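Local atomic coordinates of sensor protein (Bacteroides thetaiotaomicron, PDB entry 2X7X), a protein that binds fructose through this periplasmic domain and, as a membrane-spanning hybrid two-component sensor, probably passes the signal on by histidine phosphorylation and transcription regulation. Residues D17-R20 / H21-D25; G149-A152 / A153-K156. All coordinates share one frame; numbering follows the deposited sequence.

Contact 1: residues D17-R20 / H21-D25. With FRU (beta-D-fructofuranose), chain E.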
loop_
_atom_site.group_PDB
_atom_site.type_symbol
_atom_site.label_atom_id
_atom_site.label_comp_id
_atom_site.label_asym_id
_atom_site.label_seq_id
_atom_site.Cartn_x
_atom_site.Cartn_y
_atom_site.Cartn_z
ATOM N N ASP A 17 14.896 2.278 -17.557
ATOM C CA ASP A 17 13.773 3.181 -17.247
ATOM C C ASP A 17 13.414 3.028 -15.763
ATOM O O ASP A 17 14.053 2.254 -15.052
ATOM C CB ASP A 17 12.553 2.840 -18.115
ATOM C CG ASP A 17 12.275 1.328 -18.176
ATOM O OD1 ASP A 17 12.232 0.797 -19.308
ATOM O OD2 ASP A 17 12.125 0.671 -17.111
ATOM N N SER A 18 12.373 3.722 -15.305
ATOM C CA SER A 18 12.012 3.701 -13.879
ATOM C C SER A 18 11.537 2.332 -13.369
ATOM O O SER A 18 11.631 2.050 -12.167
ATOM C CB SER A 18 10.989 4.792 -13.544
ATOM O OG SER A 18 9.778 4.566 -14.228
ATOM N N TRP A 19 11.037 1.492 -14.279
ATOM C CA TRP A 19 10.638 0.128 -13.938
ATOM C C TRP A 19 11.870 -0.758 -13.705
ATOM O O TRP A 19 12.001 -1.373 -12.650
ATOM C CB TRP A 19 9.725 -0.453 -15.020
ATOM C CG TRP A 19 9.070 -1.734 -14.609
ATOM C CD1 TRP A 19 7.856 -1.879 -14.014
ATOM C CD2 TRP A 19 9.610 -3.053 -14.751
ATOM N NE1 TRP A 19 7.601 -3.211 -13.779
ATOM C CE2 TRP A 19 8.664 -3.950 -14.222
ATOM C CE3 TRP A 19 10.807 -3.563 -15.279
ATOM C CZ2 TRP A 19 8.868 -5.329 -14.204
ATOM C CZ3 TRP A 19 11.010 -4.933 -15.257
ATOM C CH2 TRP A 19 10.045 -5.800 -14.722
ATOM N N ARG A 20 12.776 -0.804 -14.680
ATOM C CA ARG A 20 14.077 -1.466 -14.490
ATOM C C ARG A 20 14.841 -0.901 -13.278
ATOM O O ARG A 20 15.338 -1.662 -12.437
ATOM C CB ARG A 20 14.945 -1.399 -15.753
ATOM C CG ARG A 20 14.273 -1.860 -17.042
ATOM C CD ARG A 20 14.037 -3.372 -17.112
ATOM N NE ARG A 20 13.024 -3.718 -18.113
ATOM C CZ ARG A 20 12.557 -4.953 -18.330
ATOM N NH1 ARG A 20 11.626 -5.160 -19.254
ATOM N NH2 ARG A 20 13.018 -5.993 -17.633
ATOM N N HIS A 21 14.902 0.425 -13.172
ATOM C CA HIS A 21 15.562 1.075 -12.046
ATOM C C HIS A 21 15.086 0.500 -10.718
ATOM O O HIS A 21 15.897 0.113 -9.875
ATOM C CB HIS A 21 15.359 2.586 -12.081
ATOM C CG HIS A 21 16.305 3.331 -11.194
ATOM N ND1 HIS A 21 17.609 3.605 -11.562
ATOM C CD2 HIS A 21 16.149 3.843 -9.947
ATOM C CE1 HIS A 21 18.211 4.260 -10.582
ATOM N NE2 HIS A 21 17.348 4.418 -9.592
ATOM N N LYS A 22 13.770 0.407 -10.558
ATOM C CA LYS A 22 13.187 -0.152 -9.349
ATOM C C LYS A 22 13.593 -1.617 -9.092
ATOM O O LYS A 22 13.870 -1.994 -7.949
ATOM C CB LYS A 22 11.666 -0.024 -9.372
ATOM C CG LYS A 22 11.044 -0.207 -8.000
ATOM C CD LYS A 22 9.572 -0.470 -8.075
ATOM C CE LYS A 22 9.068 -0.972 -6.742
ATOM N NZ LYS A 22 8.066 -2.054 -6.933
ATOM N N MET A 23 13.607 -2.435 -10.142
ATOM C CA MET A 23 13.997 -3.838 -10.011
ATOM C C MET A 23 15.486 -3.976 -9.653
ATOM O O MET A 23 15.839 -4.698 -8.714
ATOM C CB MET A 23 13.678 -4.606 -11.294
ATOM C CG MET A 23 14.069 -6.070 -11.283
ATOM S SD MET A 23 13.950 -6.785 -12.933
ATOM C CE MET A 23 14.496 -8.443 -12.614
ATOM N N ASN A 24 16.342 -3.284 -10.403
ATOM C CA ASN A 24 17.773 -3.261 -10.129
ATOM C C ASN A 24 18.079 -2.968 -8.658
ATOM O O ASN A 24 18.658 -3.810 -7.962
ATOM C CB ASN A 24 18.459 -2.242 -11.036
ATOM C CG ASN A 24 18.386 -2.626 -12.508
ATOM O OD1 ASN A 24 18.074 -3.768 -12.855
ATOM N ND2 ASN A 24 18.684 -1.671 -13.380
ATOM N N ASP A 25 17.655 -1.790 -8.195
ATOM C CA ASP A 25 17.819 -1.371 -6.805
ATOM C C ASP A 25 17.318 -2.410 -5.828
ATOM O O ASP A 25 17.876 -2.540 -4.747
ATOM C CB ASP A 25 17.088 -0.057 -6.525
ATOM C CG ASP A 25 17.698 1.132 -7.247
ATOM O OD1 ASP A 25 17.094 2.219 -7.153
ATOM O OD2 ASP A 25 18.754 1.000 -7.911
HETATM C C1 FRU E . 10.142 -1.975 -18.464
HETATM C C2 FRU E . 8.973 -2.313 -19.371
HETATM C C3 FRU E . 7.631 -2.168 -18.659
HETATM C C4 FRU E . 6.847 -3.341 -19.214
HETATM C C5 FRU E . 7.930 -4.410 -19.278
HETATM C C6 FRU E . 7.664 -5.549 -20.261
HETATM O O1 FRU E . 11.316 -1.776 -19.247
HETATM O O2 FRU E . 9.058 -1.495 -20.544
HETATM O O3 FRU E . 7.012 -0.893 -18.882
HETATM O O4 FRU E . 5.735 -3.707 -18.390
HETATM O O5 FRU E . 9.072 -3.683 -19.738
HETATM O O6 FRU E . 8.696 -6.547 -20.130
#

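Contact 2: residues G149-A152 / A153-K156. With K (potassium ion), chain G.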
loop_
_atom_site.group_PDB
_atom_site.type_symbol
_atom_site.label_atom_id
_atom_site.label_comp_id
_atom_site.label_asym_id
_atom_site.label_seq_id
_atom_site.Cartn_x
_atom_site.Cartn_y
_atom_site.Cartn_z
ATOM N N GLY A 149 -4.153 -12.211 -24.662
ATOM C CA GLY A 149 -5.035 -12.327 -23.508
ATOM C C GLY A 149 -6.160 -11.339 -23.637
ATOM O O GLY A 149 -7.301 -11.633 -23.302
ATOM N N PHE A 150 -5.832 -10.168 -24.155
ATOM C CA PHE A 150 -6.815 -9.131 -24.373
ATOM C C PHE A 150 -7.801 -9.518 -25.469
ATOM O O PHE A 150 -8.991 -9.227 -25.351
ATOM C CB PHE A 150 -6.096 -7.836 -24.727
ATOM C CG PHE A 150 -6.963 -6.815 -25.378
ATOM C CD1 PHE A 150 -7.889 -6.102 -24.636
ATOM C CD2 PHE A 150 -6.836 -6.556 -26.730
ATOM C CE1 PHE A 150 -8.674 -5.146 -25.230
ATOM C CE2 PHE A 150 -7.632 -5.607 -27.344
ATOM C CZ PHE A 150 -8.551 -4.898 -26.596
ATOM N N MET A 151 -7.301 -10.146 -26.535
ATOM C CA MET A 151 -8.172 -10.646 -27.601
ATOM C C MET A 151 -9.063 -11.781 -27.099
ATOM O O MET A 151 -10.235 -11.879 -27.489
ATOM C CB MET A 151 -7.383 -11.102 -28.832
ATOM C CG MET A 151 -6.703 -9.964 -29.613
ATOM S SD MET A 151 -7.750 -8.532 -30.005
ATOM C CE MET A 151 -8.407 -8.969 -31.613
ATOM N N ALA A 152 -8.525 -12.613 -26.211
ATOM C CA ALA A 152 -9.302 -13.733 -25.687
ATOM C C ALA A 152 -10.516 -13.222 -24.906
ATOM O O ALA A 152 -11.633 -13.713 -25.084
ATOM C CB ALA A 152 -8.434 -14.652 -24.821
ATOM N N ALA A 153 -10.277 -12.223 -24.061
ATOM C CA ALA A 153 -11.305 -11.622 -23.231
ATOM C C ALA A 153 -12.387 -10.960 -24.059
ATOM O O ALA A 153 -13.566 -11.215 -23.843
ATOM C CB ALA A 153 -10.693 -10.607 -22.262
ATOM N N ILE A 154 -12.002 -10.124 -25.010
ATOM C CA ILE A 154 -13.002 -9.328 -25.712
ATOM C C ILE A 154 -13.723 -10.089 -26.822
ATOM O O ILE A 154 -14.652 -9.554 -27.445
ATOM C CB ILE A 154 -12.454 -7.973 -26.226
ATOM C CG1 ILE A 154 -11.498 -8.190 -27.394
ATOM C CG2 ILE A 154 -11.817 -7.181 -25.088
ATOM C CD1 ILE A 154 -11.461 -7.029 -28.373
ATOM N N SER A 155 -13.311 -11.334 -27.066
ATOM C CA SER A 155 -14.019 -12.199 -28.018
ATOM C C SER A 155 -15.390 -12.556 -27.472
ATOM O O SER A 155 -16.331 -12.739 -28.235
ATOM C CB SER A 155 -13.226 -13.468 -28.344
ATOM O OG SER A 155 -12.913 -14.175 -27.156
ATOM N N LYS A 156 -15.496 -12.634 -26.146
ATOM C CA LYS A 156 -16.782 -12.875 -25.473
ATOM C C LYS A 156 -17.766 -11.691 -25.509
ATOM O O LYS A 156 -18.843 -11.787 -24.933
ATOM C CB LYS A 156 -16.572 -13.345 -24.017
ATOM C CG LYS A 156 -15.818 -14.674 -23.883
ATOM C CD LYS A 156 -16.508 -15.814 -24.677
ATOM C CE LYS A 156 -15.516 -16.861 -25.231
ATOM N NZ LYS A 156 -14.791 -17.587 -24.128
HETATM K K K G . -15.317 -8.694 -29.923
HETATM O O HOH W 1 -12.896 -8.986 -31.038
HETATM O O HOH W 2 -16.861 -11.230 -29.995
#

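Contact 1: residues D17-R20 / H21-D25
Fructose O1 is gripped from two sides by the first turn of helix 18-31: it donates to Asp17 OD1 at 2.7 Å and accepts from Arg20 NE at 2.8 Å. Arg20 meets that hydroxyl at the edge of its guanidinium group, near the plane, and NH1 adds a weak bond to the ring oxygen O5 of the sugar. The bend at chi2 (-71°) turns the arginine chain aside, and NH1 also forms a salt bridge with Asp94. Asp17 is the N-cap, and its two carboxylate oxygens divide the work. While OD1 takes the sugar, OD2 accepts a nearly straight bond from Arg20 N at 2.9 Å and a weak one from Trp19 N. With an alanine at Asp17, the sugar hydroxyl would probably lose its acceptor and the amides of Trp19 and Arg20 their cap. Beside cap and guanidinium stands the Trp19 indole. CG lies anti to the backbone N (chi1 -169°), and from there CE3 comes within 3.6 Å of fructose C1, while C3 of the sugar sits over one ring face, toward its rim. Trp19 CZ3 lies over one face of the Arg20 guanidinium, toward its rim. One turn on, Met23 SD reaches CZ3 of Trp19 at 4.2 Å, an oblique Met-aromatic contact, and Trp19 NE1 is held by Tyr245 O. The backbone closes the turn with i to i+4 bonds, the straightest from Asn24 N to Arg20 O at 2.8 Å. Asn24 in turn is bonded through OD1 to Gln13. One carboxylate thus serves both helix and ligand, and the positive helix end and the neighbouring arginine would be expected to favour its negative charge, coupling sugar recognition to the start of the helix.

Contact 2: residues G149-A152 / A153-K156
The backbone carbonyl of Ile154, with O 2.7 Å from the potassium ion, is the ligand that this helix end supplies; two waters and the carbonyl oxygens of Phe157 and Ile160 make up the rest of the site. Behind that carbonyl, Ile154 N donates to Phe150 O at 3.2 Å, tying the metal-binding residue to the preceding turn. Its side chain packs back on the same residue: CG2 lies 3.7 Å from Phe150 CE1, and CD1 comes within 4.0 Å of CZ, so both branches of the isoleucine lie over one face of the ring, toward its CE1-CZ rim. Phe150 is turned to receive them by its first torsion, which sets CG anti to the backbone N (chi1 162°). Further out, the ring leans on Ile131 and Glu133 of strand 128-135 and meets the ring of Tyr193. Met151 SD touches Ile154 CD1 more loosely, at 4.3 Å. Past the metal ligand the backbone bonding weakens: Ser155 N reaches Met151 O only by a weak bond. The alanines give the helix a slim flank, where Ala152 rests on Tyr111 and Ala153 on Arg115 and Asn119 of helix 110-124. Altogether this is a helix C-terminus whose carbonyl joins those of the following turn and strand in holding a cation, within the beta-alpha-beta unit of a periplasmic-binding-protein lobe.

From the N terminus, strand 8-13 leads into contact 1 at the start of helix 18-31, whose chain then returns to the same parallel sheet as strand 38-43. Much later, strand 128-135 leads into helix 141-155, and contact 2 lies at its far end, just before strand 159-167 in the second sheet. Each contact is local, closing no more than a helical turn; they follow in series, neither nested nor crossed. The centres of contact 1 and contact 2 are about 30 Å apart, on opposite sides of the chain's centre. Contact 1 faces the sugar between the lobes with a helix N-terminus, whereas contact 2 offers a C-terminus to potassium; Arg146, earlier on contact 2's helix, reaches the same fructose.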